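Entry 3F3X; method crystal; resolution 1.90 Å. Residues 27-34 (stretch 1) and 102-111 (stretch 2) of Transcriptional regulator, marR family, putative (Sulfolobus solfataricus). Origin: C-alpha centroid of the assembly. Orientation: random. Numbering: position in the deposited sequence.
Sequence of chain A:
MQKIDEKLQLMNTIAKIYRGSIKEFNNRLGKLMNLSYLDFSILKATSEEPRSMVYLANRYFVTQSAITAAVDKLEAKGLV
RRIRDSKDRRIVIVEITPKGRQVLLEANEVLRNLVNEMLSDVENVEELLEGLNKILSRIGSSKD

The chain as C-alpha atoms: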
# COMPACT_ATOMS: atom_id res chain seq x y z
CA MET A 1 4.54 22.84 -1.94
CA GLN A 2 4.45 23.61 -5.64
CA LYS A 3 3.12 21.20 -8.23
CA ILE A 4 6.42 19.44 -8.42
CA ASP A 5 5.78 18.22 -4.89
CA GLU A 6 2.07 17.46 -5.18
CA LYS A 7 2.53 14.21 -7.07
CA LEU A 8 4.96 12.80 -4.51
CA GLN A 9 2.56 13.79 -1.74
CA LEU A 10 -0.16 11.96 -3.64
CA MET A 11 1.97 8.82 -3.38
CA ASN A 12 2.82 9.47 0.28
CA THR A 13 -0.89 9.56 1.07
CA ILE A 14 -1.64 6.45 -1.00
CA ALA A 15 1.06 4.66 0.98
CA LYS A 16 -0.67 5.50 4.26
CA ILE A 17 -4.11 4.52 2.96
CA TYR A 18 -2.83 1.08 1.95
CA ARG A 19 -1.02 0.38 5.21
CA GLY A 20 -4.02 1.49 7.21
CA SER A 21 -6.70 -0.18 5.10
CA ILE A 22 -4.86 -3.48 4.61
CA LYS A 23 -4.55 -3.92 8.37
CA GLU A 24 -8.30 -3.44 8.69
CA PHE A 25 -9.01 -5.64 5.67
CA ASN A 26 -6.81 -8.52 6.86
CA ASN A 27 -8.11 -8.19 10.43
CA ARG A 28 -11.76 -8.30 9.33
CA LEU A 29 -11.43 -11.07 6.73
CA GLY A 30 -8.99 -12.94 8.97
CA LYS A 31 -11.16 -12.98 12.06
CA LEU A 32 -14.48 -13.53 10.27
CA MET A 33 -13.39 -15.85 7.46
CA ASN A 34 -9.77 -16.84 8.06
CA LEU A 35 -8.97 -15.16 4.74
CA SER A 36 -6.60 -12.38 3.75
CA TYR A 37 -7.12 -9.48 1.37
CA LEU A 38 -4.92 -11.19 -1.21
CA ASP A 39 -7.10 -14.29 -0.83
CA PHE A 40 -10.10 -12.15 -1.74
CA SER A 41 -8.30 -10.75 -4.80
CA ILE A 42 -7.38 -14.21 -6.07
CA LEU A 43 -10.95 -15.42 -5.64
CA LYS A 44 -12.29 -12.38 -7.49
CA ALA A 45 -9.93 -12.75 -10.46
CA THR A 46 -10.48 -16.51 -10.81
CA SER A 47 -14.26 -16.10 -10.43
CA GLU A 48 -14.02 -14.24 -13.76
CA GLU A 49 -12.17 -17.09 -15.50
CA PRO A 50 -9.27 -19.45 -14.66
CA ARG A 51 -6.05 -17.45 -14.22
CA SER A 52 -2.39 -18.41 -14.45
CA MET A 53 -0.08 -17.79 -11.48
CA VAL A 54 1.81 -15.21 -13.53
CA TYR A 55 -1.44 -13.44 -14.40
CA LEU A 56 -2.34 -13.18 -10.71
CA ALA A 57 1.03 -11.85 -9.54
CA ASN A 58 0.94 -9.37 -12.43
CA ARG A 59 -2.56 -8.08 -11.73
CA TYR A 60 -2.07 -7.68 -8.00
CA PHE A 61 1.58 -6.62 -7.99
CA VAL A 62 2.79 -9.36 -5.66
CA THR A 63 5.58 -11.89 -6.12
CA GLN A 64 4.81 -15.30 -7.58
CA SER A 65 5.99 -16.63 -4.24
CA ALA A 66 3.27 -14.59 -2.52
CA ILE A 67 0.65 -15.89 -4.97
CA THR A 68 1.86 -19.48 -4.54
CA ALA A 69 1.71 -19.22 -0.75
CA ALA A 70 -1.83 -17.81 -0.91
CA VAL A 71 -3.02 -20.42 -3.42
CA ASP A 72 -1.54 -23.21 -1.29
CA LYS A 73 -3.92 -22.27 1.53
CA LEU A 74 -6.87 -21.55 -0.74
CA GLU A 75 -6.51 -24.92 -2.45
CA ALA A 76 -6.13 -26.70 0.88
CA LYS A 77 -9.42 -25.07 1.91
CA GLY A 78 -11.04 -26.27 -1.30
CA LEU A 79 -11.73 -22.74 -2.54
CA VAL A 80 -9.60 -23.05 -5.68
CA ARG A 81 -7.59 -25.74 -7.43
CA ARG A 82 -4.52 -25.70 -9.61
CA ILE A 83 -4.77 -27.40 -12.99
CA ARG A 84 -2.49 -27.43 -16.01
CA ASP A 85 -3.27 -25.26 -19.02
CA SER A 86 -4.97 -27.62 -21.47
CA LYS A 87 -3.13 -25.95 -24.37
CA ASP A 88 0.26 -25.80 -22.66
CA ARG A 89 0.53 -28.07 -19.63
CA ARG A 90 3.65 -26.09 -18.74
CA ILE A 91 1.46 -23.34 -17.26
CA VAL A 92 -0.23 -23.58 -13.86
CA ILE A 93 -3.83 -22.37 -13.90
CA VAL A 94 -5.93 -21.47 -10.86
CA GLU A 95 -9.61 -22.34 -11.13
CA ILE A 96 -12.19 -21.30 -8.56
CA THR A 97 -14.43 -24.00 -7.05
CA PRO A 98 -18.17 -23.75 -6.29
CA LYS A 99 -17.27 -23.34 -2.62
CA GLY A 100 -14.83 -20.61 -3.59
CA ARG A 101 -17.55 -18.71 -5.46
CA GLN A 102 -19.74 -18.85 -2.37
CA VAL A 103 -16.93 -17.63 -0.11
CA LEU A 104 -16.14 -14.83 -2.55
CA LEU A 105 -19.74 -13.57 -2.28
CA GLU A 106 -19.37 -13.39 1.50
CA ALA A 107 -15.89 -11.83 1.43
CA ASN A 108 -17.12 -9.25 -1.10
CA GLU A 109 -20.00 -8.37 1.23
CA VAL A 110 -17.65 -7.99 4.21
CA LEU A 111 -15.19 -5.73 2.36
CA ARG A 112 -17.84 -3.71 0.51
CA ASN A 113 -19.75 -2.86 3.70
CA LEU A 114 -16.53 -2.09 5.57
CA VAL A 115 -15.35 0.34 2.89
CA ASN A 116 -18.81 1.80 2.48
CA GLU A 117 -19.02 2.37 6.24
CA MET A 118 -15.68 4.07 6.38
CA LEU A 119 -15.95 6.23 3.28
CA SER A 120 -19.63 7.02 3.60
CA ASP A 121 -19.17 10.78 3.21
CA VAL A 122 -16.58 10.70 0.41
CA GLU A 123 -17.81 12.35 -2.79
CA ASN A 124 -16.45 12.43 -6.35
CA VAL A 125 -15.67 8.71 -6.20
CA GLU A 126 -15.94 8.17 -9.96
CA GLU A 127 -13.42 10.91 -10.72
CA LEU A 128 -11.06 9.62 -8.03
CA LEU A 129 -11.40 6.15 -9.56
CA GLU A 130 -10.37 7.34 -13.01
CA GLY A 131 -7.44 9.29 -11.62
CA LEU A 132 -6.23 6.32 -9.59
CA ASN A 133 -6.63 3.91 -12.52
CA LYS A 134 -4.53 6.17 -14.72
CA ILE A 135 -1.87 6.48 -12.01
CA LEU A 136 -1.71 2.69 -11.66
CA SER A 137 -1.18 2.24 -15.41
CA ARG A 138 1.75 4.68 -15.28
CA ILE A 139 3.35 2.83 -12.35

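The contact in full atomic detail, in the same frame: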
# COMPACT_ATOMS: atom_id res chain seq x y z
N ASN A 27 -7.58 -7.92 9.10
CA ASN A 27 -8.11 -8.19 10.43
C ASN A 27 -9.55 -8.70 10.31
O ASN A 27 -9.90 -9.74 10.87
CB ASN A 27 -8.09 -6.93 11.30
CG ASN A 27 -8.73 -7.17 12.64
OD1 ASN A 27 -9.74 -6.55 12.99
ND2 ASN A 27 -8.16 -8.09 13.40
N ARG A 28 -10.37 -7.96 9.55
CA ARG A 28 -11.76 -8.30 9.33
C ARG A 28 -11.93 -9.65 8.64
O ARG A 28 -12.62 -10.54 9.15
CB ARG A 28 -12.42 -7.22 8.47
CG ARG A 28 -13.89 -7.03 8.69
CD ARG A 28 -14.14 -6.21 9.94
NE ARG A 28 -15.46 -5.60 9.85
CZ ARG A 28 -15.90 -4.63 10.64
NH1 ARG A 28 -15.14 -4.14 11.61
NH2 ARG A 28 -17.12 -4.15 10.44
N LEU A 29 -11.33 -9.81 7.46
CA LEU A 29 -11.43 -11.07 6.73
C LEU A 29 -10.79 -12.23 7.50
O LEU A 29 -11.27 -13.37 7.46
CB LEU A 29 -10.77 -10.97 5.35
CG LEU A 29 -11.46 -10.06 4.34
CD1 LEU A 29 -10.61 -9.96 3.07
CD2 LEU A 29 -12.86 -10.59 4.01
N GLY A 30 -9.70 -11.93 8.20
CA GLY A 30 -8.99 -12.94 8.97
C GLY A 30 -9.81 -13.48 10.12
O GLY A 30 -9.96 -14.69 10.28
N LYS A 31 -10.37 -12.57 10.91
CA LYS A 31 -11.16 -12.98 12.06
C LYS A 31 -12.53 -13.57 11.72
O LYS A 31 -12.99 -14.50 12.37
CB LYS A 31 -11.29 -11.81 13.03
CG LYS A 31 -9.94 -11.46 13.63
CD LYS A 31 -10.00 -10.28 14.56
CE LYS A 31 -8.69 -10.17 15.31
NZ LYS A 31 -8.68 -8.97 16.18
N LEU A 32 -13.16 -13.04 10.67
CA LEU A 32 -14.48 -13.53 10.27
C LEU A 32 -14.46 -14.73 9.32
O LEU A 32 -15.34 -15.60 9.37
CB LEU A 32 -15.28 -12.40 9.62
CG LEU A 32 -15.56 -11.17 10.50
CD1 LEU A 32 -16.31 -10.13 9.70
CD2 LEU A 32 -16.37 -11.59 11.71
N MET A 33 -13.45 -14.78 8.46
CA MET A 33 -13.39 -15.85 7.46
C MET A 33 -12.07 -16.60 7.32
O MET A 33 -11.97 -17.52 6.51
CB MET A 33 -13.79 -15.28 6.10
CG MET A 33 -15.12 -14.54 6.12
SD MET A 33 -15.54 -13.80 4.53
CE MET A 33 -16.12 -15.26 3.64
N ASN A 34 -11.08 -16.22 8.11
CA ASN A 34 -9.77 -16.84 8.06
C ASN A 34 -9.21 -16.68 6.65
O ASN A 34 -8.60 -17.59 6.09
CB ASN A 34 -9.87 -18.32 8.44
CG ASN A 34 -8.52 -18.99 8.55
OD1 ASN A 34 -7.56 -18.41 9.07
ND2 ASN A 34 -8.42 -20.23 8.06
N GLN A 102 -18.87 -19.18 -3.49
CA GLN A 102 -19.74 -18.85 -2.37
C GLN A 102 -18.99 -18.01 -1.34
O GLN A 102 -19.52 -17.03 -0.82
CB GLN A 102 -20.27 -20.15 -1.73
CG GLN A 102 -20.98 -19.96 -0.41
CD GLN A 102 -21.69 -21.22 0.05
OE1 GLN A 102 -21.15 -22.33 -0.04
NE2 GLN A 102 -22.92 -21.07 0.55
N VAL A 103 -17.74 -18.38 -1.06
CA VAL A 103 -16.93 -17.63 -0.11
C VAL A 103 -16.64 -16.24 -0.65
O VAL A 103 -16.63 -15.27 0.11
CB VAL A 103 -15.61 -18.37 0.21
CG1 VAL A 103 -14.67 -17.47 1.00
CG2 VAL A 103 -15.91 -19.62 1.04
N LEU A 104 -16.40 -16.13 -1.95
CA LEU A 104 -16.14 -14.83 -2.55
C LEU A 104 -17.32 -13.88 -2.33
O LEU A 104 -17.13 -12.69 -2.03
CB LEU A 104 -15.88 -14.96 -4.05
CG LEU A 104 -15.83 -13.64 -4.82
CD1 LEU A 104 -14.75 -12.73 -4.24
CD2 LEU A 104 -15.54 -13.93 -6.29
N LEU A 105 -18.54 -14.39 -2.47
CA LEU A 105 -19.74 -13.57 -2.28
C LEU A 105 -19.75 -12.98 -0.87
O LEU A 105 -20.05 -11.80 -0.67
CB LEU A 105 -21.01 -14.39 -2.50
CG LEU A 105 -21.31 -14.84 -3.93
CD1 LEU A 105 -22.56 -15.72 -3.94
CD2 LEU A 105 -21.50 -13.62 -4.83
N GLU A 106 -19.41 -13.81 0.10
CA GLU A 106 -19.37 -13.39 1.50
C GLU A 106 -18.23 -12.40 1.75
O GLU A 106 -18.43 -11.37 2.39
CB GLU A 106 -19.21 -14.61 2.40
CG GLU A 106 -20.42 -15.54 2.41
CD GLU A 106 -20.15 -16.87 3.08
OE1 GLU A 106 -19.19 -16.96 3.88
OE2 GLU A 106 -20.91 -17.83 2.81
N ALA A 107 -17.04 -12.71 1.24
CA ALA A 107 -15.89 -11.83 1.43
C ALA A 107 -16.16 -10.47 0.79
O ALA A 107 -15.81 -9.42 1.35
CB ALA A 107 -14.62 -12.46 0.82
N ASN A 108 -16.78 -10.48 -0.39
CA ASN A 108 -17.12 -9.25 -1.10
C ASN A 108 -18.06 -8.41 -0.23
O ASN A 108 -17.88 -7.20 -0.11
CB ASN A 108 -17.81 -9.57 -2.43
CG ASN A 108 -18.32 -8.32 -3.13
OD1 ASN A 108 -19.53 -8.12 -3.27
ND2 ASN A 108 -17.41 -7.47 -3.57
N GLU A 109 -19.05 -9.06 0.37
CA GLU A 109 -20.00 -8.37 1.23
C GLU A 109 -19.29 -7.72 2.42
O GLU A 109 -19.56 -6.57 2.76
CB GLU A 109 -21.06 -9.35 1.75
CG GLU A 109 -22.25 -8.66 2.37
CD GLU A 109 -23.36 -8.41 1.37
OE1 GLU A 109 -23.06 -8.07 0.20
OE2 GLU A 109 -24.54 -8.54 1.75
N VAL A 110 -18.40 -8.48 3.05
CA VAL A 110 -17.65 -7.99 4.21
C VAL A 110 -16.82 -6.75 3.85
O VAL A 110 -16.88 -5.74 4.54
CB VAL A 110 -16.70 -9.08 4.77
CG1 VAL A 110 -15.72 -8.47 5.77
CG2 VAL A 110 -17.51 -10.18 5.45
N LEU A 111 -16.04 -6.85 2.78
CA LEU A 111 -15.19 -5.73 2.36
C LEU A 111 -15.97 -4.52 1.85
O LEU A 111 -15.61 -3.38 2.16
CB LEU A 111 -14.20 -6.19 1.29
CG LEU A 111 -13.13 -7.17 1.77
CD1 LEU A 111 -12.16 -7.49 0.64
CD2 LEU A 111 -12.39 -6.57 2.97

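Helices far apart in sequence can pack together through interlocking apolar side chains, without a hydrogen bond between them, and the pairing of residues 27-34 with 102-111 is a compact example. Both stretches are helical, the second throughout. Their axes approach to 10.3 Å, and their N-to-C directions differ by 135°, so the helices run broadly against each other but cross obliquely. The backbones come nearest at Leu29 and Ala107, whose CA atoms lie 7.0 Å apart; the side chain of Ala107, a single methyl, points sideways there. Within each helix, backbone N-H groups bond to the carbonyl four residues earlier, as in Met33 N to Leu29 O (2.8 Å) and Ala107 N to Val103 O (2.8 Å). No hydrogen bond crosses between the stretches, and cohesion rests on apolar packing.

That packing follows the classical knob-into-hole pattern, in both directions. Met33 is one knob, set among Val103, Glu106, Ala107 and Val110. Its unbranched chain, with chi angles m, t and p, carries the methyl group onto the facing helix: Met33 CE lies 3.7 Å from Val103 CG1 and 3.4 Å from Glu106 CB, while Met33 SD is 4.1 Å from Ala107 CB. Glu106 thus contributes an aliphatic carbon to the wall of the hole, although its side chain ends in a carboxylate.

Val110 returns the arrangement, fitting among Arg28, Leu29, Leu32 and Met33. Val110 CG1 lies 4.0 Å from Leu29 CD2 and 3.7 Å from Arg28 CG, so the methylene portion of a charged side chain serves here as apolar surface. Val110 CG2 lies 4.2 Å from Met33 SD, bringing the two knobs into contact.

Leu29, buried, links these features. Its CA-to-CB bond points sideways, yet the end of the side chain comes nearer the other helix, placing Leu29 CD2 4.1 Å from Ala107 CB and Leu29 CD1 3.8 Å from Leu111 CD1.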